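Long-range contacts in periplasmic binding protein (Veillonella parvula, PDB 4MO9), which probably captures a small solute, perhaps an iron-siderophore complex, for delivery to a membrane ABC transporter: residues 95-99 against 110-114; 250-254 against 297-302; 325-329 against 342-348. Residues are numbered along the deposited sequence.

Overall arrangement
From the N terminus, the three contacts follow one another in series, without nesting or crossing. Contact 1 closes a ten-residue loop in the N-terminal lobe, setting the segment after helix 79-88 against residues 110-114 on helix 108-112. The chain then crosses to the second lobe through the long helix 171-194. There contact 2 spans 42 intervening residues, among them strand 259-263 and helix 282-295, and joins helix 249-255 to a turn. Contact 3 closes twelve residues between helices 324-334 and 344-355, next to helix 171-194. Contacts 1 and 2 lie on opposite sides of the chain's centre, their own centres 50 Å apart; contacts 2 and 3 are 29 Å apart between centres.

Contact 1: 95-99 against 110-114; sequences IPVVG and QVVAL
Residues 95-99 run as an extended segment, with psi going from 133° at Ile95 to 157° at Val98, alongside residues 110-114, which are helical at their start and turn away after it. The nearest CA atoms pair Val98 with Val111 at 6.5 Å and Pro96 with Leu114 at 8.2 Å. Alternation along the extended backbone points the CA-to-CB bonds of Pro96 and Val98 toward the partner and that of Val97 away. The apolar packing centres on Val98 (rotamer m), whose CG1 lies 3.5 Å from Leu114 CD1 and 4.0 Å from Val111 CG2. Leu114, in the mt rotamer, also places CD2 3.8 Å from Pro96 CB, so its two methyls serve two different neighbours. Gln110 (chi1 t) reaches over the Val97 carbonyl and the Val98 side chain. Hydrogen bonds anchor both segments. Leu114 N donates to Val111 O at 2.9 Å, while Leu114 O accepts from the Arg40 side chain; on the other side, Pro96 and Val98 hydrogen-bond to the backbone of Met70. Val98 and Val111 both touch Val42 of strand 41-42. The extended segment thus runs beside the end of edge strand 67-69 while the helix packs on strand 41-42, an arrangement characteristic of the alpha/beta N-terminal lobe of a TroA-like binding protein.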
loop_
_atom_site.group_PDB
_atom_site.type_symbol
_atom_site.label_atom_id
_atom_site.label_comp_id
_atom_site.label_asym_id
_atom_site.label_seq_id
_atom_site.Cartn_x
_atom_site.Cartn_y
_atom_site.Cartn_z
ATOM N N ILE A 95 12.101 19.832 -4.375
ATOM C CA ILE A 95 11.708 20.078 -2.991
ATOM C C ILE A 95 12.827 19.620 -2.052
ATOM O O ILE A 95 13.362 18.522 -2.219
ATOM C CB ILE A 95 10.396 19.328 -2.642
ATOM C CG1 ILE A 95 9.256 19.768 -3.575
ATOM C CG2 ILE A 95 10.011 19.552 -1.182
ATOM C CD1 ILE A 95 8.011 18.871 -3.485
ATOM N N PRO A 96 13.195 20.463 -1.070
ATOM C CA PRO A 96 14.221 20.086 -0.089
ATOM C C PRO A 96 13.960 18.700 0.496
ATOM O O PRO A 96 12.814 18.378 0.823
ATOM C CB PRO A 96 14.071 21.163 0.990
ATOM C CG PRO A 96 13.633 22.377 0.217
ATOM C CD PRO A 96 12.716 21.845 -0.864
ATOM N N VAL A 97 15.007 17.888 0.603
ATOM C CA VAL A 97 14.887 16.514 1.084
ATOM C C VAL A 97 14.998 16.463 2.611
ATOM O O VAL A 97 15.800 17.204 3.190
ATOM C CB VAL A 97 15.976 15.631 0.432
ATOM C CG1 VAL A 97 16.040 14.258 1.079
ATOM C CG2 VAL A 97 15.723 15.495 -1.066
ATOM N N VAL A 98 14.183 15.630 3.265
ATOM C CA VAL A 98 14.303 15.419 4.714
ATOM C C VAL A 98 14.546 13.944 5.037
ATOM O O VAL A 98 14.206 13.061 4.242
ATOM C CB VAL A 98 13.044 15.887 5.498
ATOM C CG1 VAL A 98 12.838 17.373 5.338
ATOM C CG2 VAL A 98 11.804 15.131 5.023
ATOM N N GLY A 99 15.127 13.673 6.204
ATOM C CA GLY A 99 15.350 12.298 6.610
ATOM C C GLY A 99 14.047 11.588 6.943
ATOM O O GLY A 99 12.960 12.176 6.840
ATOM N N GLN A 110 16.988 20.292 10.901
ATOM C CA GLN A 110 16.913 20.507 9.453
ATOM C C GLN A 110 15.457 20.647 9.018
ATOM O O GLN A 110 15.118 21.469 8.159
ATOM C CB GLN A 110 17.589 19.355 8.702
ATOM C CG GLN A 110 17.677 19.539 7.186
ATOM C CD GLN A 110 16.556 18.835 6.425
ATOM O OE1 GLN A 110 16.321 19.114 5.246
ATOM N NE2 GLN A 110 15.864 17.920 7.096
ATOM N N VAL A 111 14.589 19.858 9.637
ATOM C CA VAL A 111 13.170 19.916 9.323
ATOM C C VAL A 111 12.545 21.223 9.812
ATOM O O VAL A 111 11.836 21.898 9.054
ATOM C CB VAL A 111 12.416 18.727 9.930
ATOM C CG1 VAL A 111 10.925 18.875 9.664
ATOM C CG2 VAL A 111 12.953 17.417 9.353
ATOM N N VAL A 112 12.810 21.576 11.073
ATOM C CA VAL A 112 12.335 22.841 11.654
ATOM C C VAL A 112 12.750 24.027 10.786
ATOM O O VAL A 112 12.013 25.008 10.655
ATOM C CB VAL A 112 12.865 23.030 13.097
ATOM C CG1 VAL A 112 12.531 24.418 13.641
ATOM C CG2 VAL A 112 12.295 21.956 14.013
ATOM N N ALA A 113 13.923 23.921 10.175
ATOM C CA ALA A 113 14.463 24.994 9.350
ATOM C C ALA A 113 13.687 25.188 8.047
ATOM O O ALA A 113 13.884 26.182 7.345
ATOM C CB ALA A 113 15.920 24.735 9.059
ATOM N N LEU A 114 12.817 24.241 7.721
ATOM C CA LEU A 114 11.971 24.356 6.540
ATOM C C LEU A 114 10.684 25.141 6.829
ATOM O O LEU A 114 9.859 25.342 5.930
ATOM C CB LEU A 114 11.610 22.967 6.024
ATOM C CG LEU A 114 12.765 22.095 5.528
ATOM C CD1 LEU A 114 12.215 20.762 5.103
ATOM C CD2 LEU A 114 13.488 22.741 4.366
#

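Contact 2: 250-254 against 297-302; sequences EFVLE and QGWSDL
Leu253 (rotamer mt) reaches over the turn 297-302 from helix 249-255, in the alpha/beta C-terminal lobe of this two-lobed binding-protein fold. Its CA-to-CB bond points sideways, but its end approaches: CD2 lies 3.6 Å from Gln297 O, 4.1 Å from Trp299 CD1 and 4.0 Å from Leu302 CD2. One helical position earlier, Val252 (t), whose CA-to-CB bond points toward the turn, sets CG1 4.0 Å from Leu302 CD1 and 4.3 Å from Trp299 CZ2. The turn includes a 3-10 segment, 299-301, with Asp301 N bonded to Gly298 O at 3.0 Å and Leu302 N to Trp299 O at 2.9 Å; Leu302 then holds the N-cap position of helix 303-306. The turn lies in the beta-alpha-beta crossover from strand 259-263 to parallel strand 310-313, and Trp299 and Leu302 touch Ile260 of the first. Gly298, with phi at 82°, has its CA 6.9 Å from that of Leu253; a CB there would lie 3.0 Å from Leu253 CD2.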
loop_
_atom_site.group_PDB
_atom_site.type_symbol
_atom_site.label_atom_id
_atom_site.label_comp_id
_atom_site.label_asym_id
_atom_site.label_seq_id
_atom_site.Cartn_x
_atom_site.Cartn_y
_atom_site.Cartn_z
ATOM N N GLU A 250 8.623 -27.311 2.764
ATOM C CA GLU A 250 7.878 -28.557 2.948
ATOM C C GLU A 250 6.437 -28.314 3.397
ATOM O O GLU A 250 5.545 -29.108 3.100
ATOM C CB GLU A 250 8.581 -29.466 3.965
ATOM C CG GLU A 250 10.045 -29.779 3.655
ATOM C CD GLU A 250 10.976 -28.615 3.974
ATOM O OE1 GLU A 250 12.076 -28.552 3.383
ATOM O OE2 GLU A 250 10.605 -27.760 4.812
ATOM N N PHE A 251 6.223 -27.218 4.120
ATOM C CA PHE A 251 4.897 -26.839 4.598
ATOM C C PHE A 251 3.935 -26.672 3.420
ATOM O O PHE A 251 2.805 -27.167 3.456
ATOM C CB PHE A 251 5.002 -25.535 5.401
ATOM C CG PHE A 251 3.742 -25.142 6.132
ATOM C CD1 PHE A 251 2.855 -24.227 5.574
ATOM C CD2 PHE A 251 3.469 -25.645 7.399
ATOM C CE1 PHE A 251 1.702 -23.845 6.257
ATOM C CE2 PHE A 251 2.322 -25.270 8.084
ATOM C CZ PHE A 251 1.436 -24.369 7.514
ATOM N N VAL A 252 4.387 -25.992 2.368
ATOM C CA VAL A 252 3.534 -25.731 1.210
ATOM C C VAL A 252 3.147 -27.021 0.470
ATOM O O VAL A 252 1.988 -27.195 0.083
ATOM C CB VAL A 252 4.167 -24.706 0.239
ATOM C CG1 VAL A 252 3.291 -24.513 -0.984
ATOM C CG2 VAL A 252 4.368 -23.355 0.934
ATOM N N LEU A 253 4.108 -27.925 0.292
ATOM C CA LEU A 253 3.835 -29.200 -0.366
ATOM C C LEU A 253 2.783 -30.013 0.400
ATOM O O LEU A 253 1.894 -30.616 -0.209
ATOM C CB LEU A 253 5.126 -30.011 -0.534
ATOM C CG LEU A 253 6.266 -29.337 -1.307
ATOM C CD1 LEU A 253 7.504 -30.224 -1.393
ATOM C CD2 LEU A 253 5.813 -28.944 -2.697
ATOM N N GLU A 254 2.880 -30.016 1.727
ATOM C CA GLU A 254 1.974 -30.800 2.566
ATOM C C GLU A 254 0.564 -30.212 2.585
ATOM O O GLU A 254 -0.428 -30.943 2.554
ATOM C CB GLU A 254 2.521 -30.888 3.991
ATOM C CG GLU A 254 3.872 -31.591 4.097
ATOM C CD GLU A 254 4.490 -31.474 5.482
ATOM O OE1 GLU A 254 4.322 -30.410 6.127
ATOM O OE2 GLU A 254 5.145 -32.444 5.921
ATOM N N GLN A 297 11.144 -27.263 -6.084
ATOM C CA GLN A 297 10.908 -28.693 -5.907
ATOM C C GLN A 297 9.446 -29.014 -5.583
ATOM O O GLN A 297 8.876 -28.486 -4.628
ATOM C CB GLN A 297 11.847 -29.253 -4.830
ATOM C CG GLN A 297 11.567 -30.695 -4.414
ATOM C CD GLN A 297 12.832 -31.468 -4.081
ATOM O OE1 GLN A 297 13.923 -31.129 -4.546
ATOM N NE2 GLN A 297 12.691 -32.522 -3.281
ATOM N N GLY A 298 8.832 -29.847 -6.416
ATOM C CA GLY A 298 7.477 -30.305 -6.177
ATOM C C GLY A 298 6.357 -29.370 -6.602
ATOM O O GLY A 298 5.205 -29.796 -6.665
ATOM N N TRP A 299 6.666 -28.106 -6.890
ATOM C CA TRP A 299 5.607 -27.141 -7.215
ATOM C C TRP A 299 4.827 -27.515 -8.478
ATOM O O TRP A 299 3.637 -27.221 -8.579
ATOM C CB TRP A 299 6.144 -25.709 -7.315
ATOM C CG TRP A 299 6.236 -25.018 -5.986
ATOM C CD1 TRP A 299 6.698 -25.555 -4.817
ATOM C CD2 TRP A 299 5.831 -23.676 -5.680
ATOM N NE1 TRP A 299 6.624 -24.625 -3.810
ATOM C CE2 TRP A 299 6.088 -23.465 -4.308
ATOM C CE3 TRP A 299 5.288 -22.628 -6.433
ATOM C CZ2 TRP A 299 5.819 -22.252 -3.672
ATOM C CZ3 TRP A 299 5.011 -21.416 -5.794
ATOM C CH2 TRP A 299 5.283 -21.240 -4.429
ATOM N N SER A 300 5.497 -28.189 -9.417
ATOM C CA SER A 300 4.877 -28.620 -10.666
ATOM C C SER A 300 3.665 -29.496 -10.393
ATOM O O SER A 300 2.727 -29.542 -11.191
ATOM C CB SER A 300 5.882 -29.426 -11.509
ATOM O OG SER A 300 6.345 -28.675 -12.616
ATOM N N ASP A 301 3.715 -30.202 -9.265
ATOM C CA ASP A 301 2.693 -31.176 -8.890
ATOM C C ASP A 301 1.687 -30.581 -7.915
ATOM O O ASP A 301 0.784 -31.276 -7.450
ATOM C CB ASP A 301 3.345 -32.395 -8.242
ATOM C CG ASP A 301 4.271 -33.136 -9.185
ATOM O OD1 ASP A 301 3.923 -33.284 -10.375
ATOM O OD2 ASP A 301 5.349 -33.579 -8.729
ATOM N N LEU A 302 1.855 -29.305 -7.586
ATOM C CA LEU A 302 0.929 -28.636 -6.670
ATOM C C LEU A 302 -0.440 -28.430 -7.307
ATOM O O LEU A 302 -0.544 -28.022 -8.471
ATOM C CB LEU A 302 1.484 -27.282 -6.201
ATOM C CG LEU A 302 2.565 -27.325 -5.117
ATOM C CD1 LEU A 302 3.054 -25.927 -4.753
ATOM C CD2 LEU A 302 2.053 -28.046 -3.885
#

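Contact 3: 325-329 against 342-348; sequences AVFEY and VDPEATL
The first turns of helices 324-334 and 344-355 meet antiparallel, the axes of segments 325-329 and 344-348 8.6 Å apart at closest approach and 176° between their directions. Ala325 sits at the tightest point, its CA 4.9 Å from that of Pro344. Its CB rests 4.0 Å from Thr347 CG2 and 4.2 Å from Leu348 CB, and its O, which also accepts from Tyr329 N, lies 3.6 Å from Pro344 CB. Glu328 (mt, chi3 -31°) points its CA-to-CB bond toward the partner: its CB meets Val342 CG1 at 3.5 Å, and its carboxylate accepts a very short hydrogen bond, Thr347 OG1 to Glu328 OE1, 2.4 Å. Thr347 has rotamer m, and Arg184 of the long helix 171-194 donates weakly to the same hydroxyl. Tyr329 (t) closes the segment against the proline, its CA 3.6 Å from Pro344 CG and its CB 3.9 Å from Pro344 CB, while its ring stacks on Phe365 of the last strand. Asp343 N-caps the second helix, its OD1 accepting from Ala346 N at 3.1 Å. The whole is an antiparallel packing of the N-terminal turns of two helices, joined by a loop that doubles back along the first, set between the C-terminal lobe's sheet and the long interlobe helix that is a hallmark of the TroA-like fold.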
loop_
_atom_site.group_PDB
_atom_site.type_symbol
_atom_site.label_atom_id
_atom_site.label_comp_id
_atom_site.label_asym_id
_atom_site.label_seq_id
_atom_site.Cartn_x
_atom_site.Cartn_y
_atom_site.Cartn_z
ATOM N N ALA A 325 -8.559 -1.459 -4.468
ATOM C CA ALA A 325 -8.282 -2.380 -5.572
ATOM C C ALA A 325 -7.741 -3.722 -5.078
ATOM O O ALA A 325 -7.953 -4.763 -5.721
ATOM C CB ALA A 325 -7.317 -1.753 -6.564
ATOM N N VAL A 326 -7.021 -3.705 -3.960
ATOM C CA VAL A 326 -6.476 -4.947 -3.408
ATOM C C VAL A 326 -7.596 -5.772 -2.782
ATOM O O VAL A 326 -7.645 -6.995 -2.948
ATOM C CB VAL A 326 -5.405 -4.674 -2.347
ATOM C CG1 VAL A 326 -4.901 -5.980 -1.759
ATOM C CG2 VAL A 326 -4.244 -3.900 -2.958
ATOM N N PHE A 327 -8.490 -5.103 -2.059
ATOM C CA PHE A 327 -9.663 -5.774 -1.487
ATOM C C PHE A 327 -10.442 -6.471 -2.601
ATOM O O PHE A 327 -10.833 -7.633 -2.466
ATOM C CB PHE A 327 -10.579 -4.764 -0.765
ATOM C CG PHE A 327 -10.156 -4.432 0.647
ATOM C CD1 PHE A 327 -9.225 -3.427 0.890
ATOM C CD2 PHE A 327 -10.725 -5.089 1.736
ATOM C CE1 PHE A 327 -8.848 -3.094 2.192
ATOM C CE2 PHE A 327 -10.353 -4.761 3.059
ATOM C CZ PHE A 327 -9.415 -3.753 3.283
ATOM N N GLU A 328 -10.649 -5.764 -3.710
ATOM C CA GLU A 328 -11.368 -6.327 -4.853
ATOM C C GLU A 328 -10.617 -7.488 -5.503
ATOM O O GLU A 328 -11.210 -8.520 -5.835
ATOM C CB GLU A 328 -11.634 -5.239 -5.892
ATOM C CG GLU A 328 -12.640 -4.171 -5.449
ATOM C CD GLU A 328 -12.962 -3.209 -6.573
ATOM O OE1 GLU A 328 -12.066 -2.964 -7.419
ATOM O OE2 GLU A 328 -14.109 -2.711 -6.634
ATOM N N TYR A 329 -9.310 -7.328 -5.679
ATOM C CA TYR A 329 -8.502 -8.383 -6.314
ATOM C C TYR A 329 -8.509 -9.670 -5.505
ATOM O O TYR A 329 -8.612 -10.763 -6.061
ATOM C CB TYR A 329 -7.058 -7.917 -6.503
ATOM C CG TYR A 329 -6.223 -8.904 -7.287
ATOM C CD1 TYR A 329 -5.215 -9.645 -6.679
ATOM C CD2 TYR A 329 -6.454 -9.102 -8.641
ATOM C CE1 TYR A 329 -4.449 -10.552 -7.410
ATOM C CE2 TYR A 329 -5.696 -10.008 -9.382
ATOM C CZ TYR A 329 -4.699 -10.728 -8.761
ATOM O OH TYR A 329 -3.951 -11.625 -9.507
ATOM N N VAL A 342 -16.979 -6.902 -10.584
ATOM C CA VAL A 342 -15.859 -6.144 -10.035
ATOM C C VAL A 342 -14.615 -6.272 -10.918
ATOM O O VAL A 342 -14.289 -7.365 -11.363
ATOM C CB VAL A 342 -15.562 -6.590 -8.583
ATOM C CG1 VAL A 342 -14.173 -6.182 -8.159
ATOM C CG2 VAL A 342 -16.607 -6.000 -7.628
ATOM N N ASP A 343 -13.933 -5.156 -11.177
ATOM C CA ASP A 343 -12.718 -5.161 -12.001
ATOM C C ASP A 343 -11.594 -4.404 -11.291
ATOM O O ASP A 343 -11.504 -3.172 -11.392
ATOM C CB ASP A 343 -13.003 -4.528 -13.368
ATOM C CG ASP A 343 -11.840 -4.683 -14.346
ATOM O OD1 ASP A 343 -10.670 -4.795 -13.911
ATOM O OD2 ASP A 343 -12.100 -4.681 -15.568
ATOM N N PRO A 344 -10.729 -5.140 -10.578
ATOM C CA PRO A 344 -9.719 -4.529 -9.705
ATOM C C PRO A 344 -8.715 -3.685 -10.488
ATOM O O PRO A 344 -8.290 -2.633 -9.991
ATOM C CB PRO A 344 -9.043 -5.735 -9.036
ATOM C CG PRO A 344 -10.026 -6.884 -9.216
ATOM C CD PRO A 344 -10.705 -6.613 -10.523
ATOM N N GLU A 345 -8.348 -4.115 -11.696
ATOM C CA GLU A 345 -7.440 -3.299 -12.497
ATOM C C GLU A 345 -8.105 -1.980 -12.902
ATOM O O GLU A 345 -7.481 -0.920 -12.866
ATOM C CB GLU A 345 -6.932 -4.045 -13.742
ATOM C CG GLU A 345 -5.642 -3.418 -14.265
ATOM C CD GLU A 345 -5.263 -3.849 -15.661
ATOM O OE1 GLU A 345 -5.768 -4.893 -16.138
ATOM O OE2 GLU A 345 -4.445 -3.129 -16.279
ATOM N N ALA A 346 -9.373 -2.047 -13.287
ATOM C CA ALA A 346 -10.113 -0.845 -13.655
ATOM C C ALA A 346 -10.249 0.098 -12.458
ATOM O O ALA A 346 -10.211 1.328 -12.618
ATOM C CB ALA A 346 -11.472 -1.217 -14.210
ATOM N N THR A 347 -10.398 -0.462 -11.257
ATOM C CA THR A 347 -10.462 0.366 -10.041
ATOM C C THR A 347 -9.176 1.162 -9.817
ATOM O O THR A 347 -9.226 2.361 -9.526
ATOM C CB THR A 347 -10.732 -0.498 -8.801
ATOM O OG1 THR A 347 -12.073 -1.013 -8.874
ATOM C CG2 THR A 347 -10.554 0.325 -7.528
ATOM N N LEU A 348 -8.023 0.502 -9.948
ATOM C CA LEU A 348 -6.747 1.195 -9.781
ATOM C C LEU A 348 -6.581 2.267 -10.858
ATOM O O LEU A 348 -6.273 3.428 -10.546
ATOM C CB LEU A 348 -5.567 0.208 -9.801
ATOM C CG LEU A 348 -4.182 0.788 -9.481
ATOM C CD1 LEU A 348 -4.144 1.421 -8.080
ATOM C CD2 LEU A 348 -3.093 -0.262 -9.621
#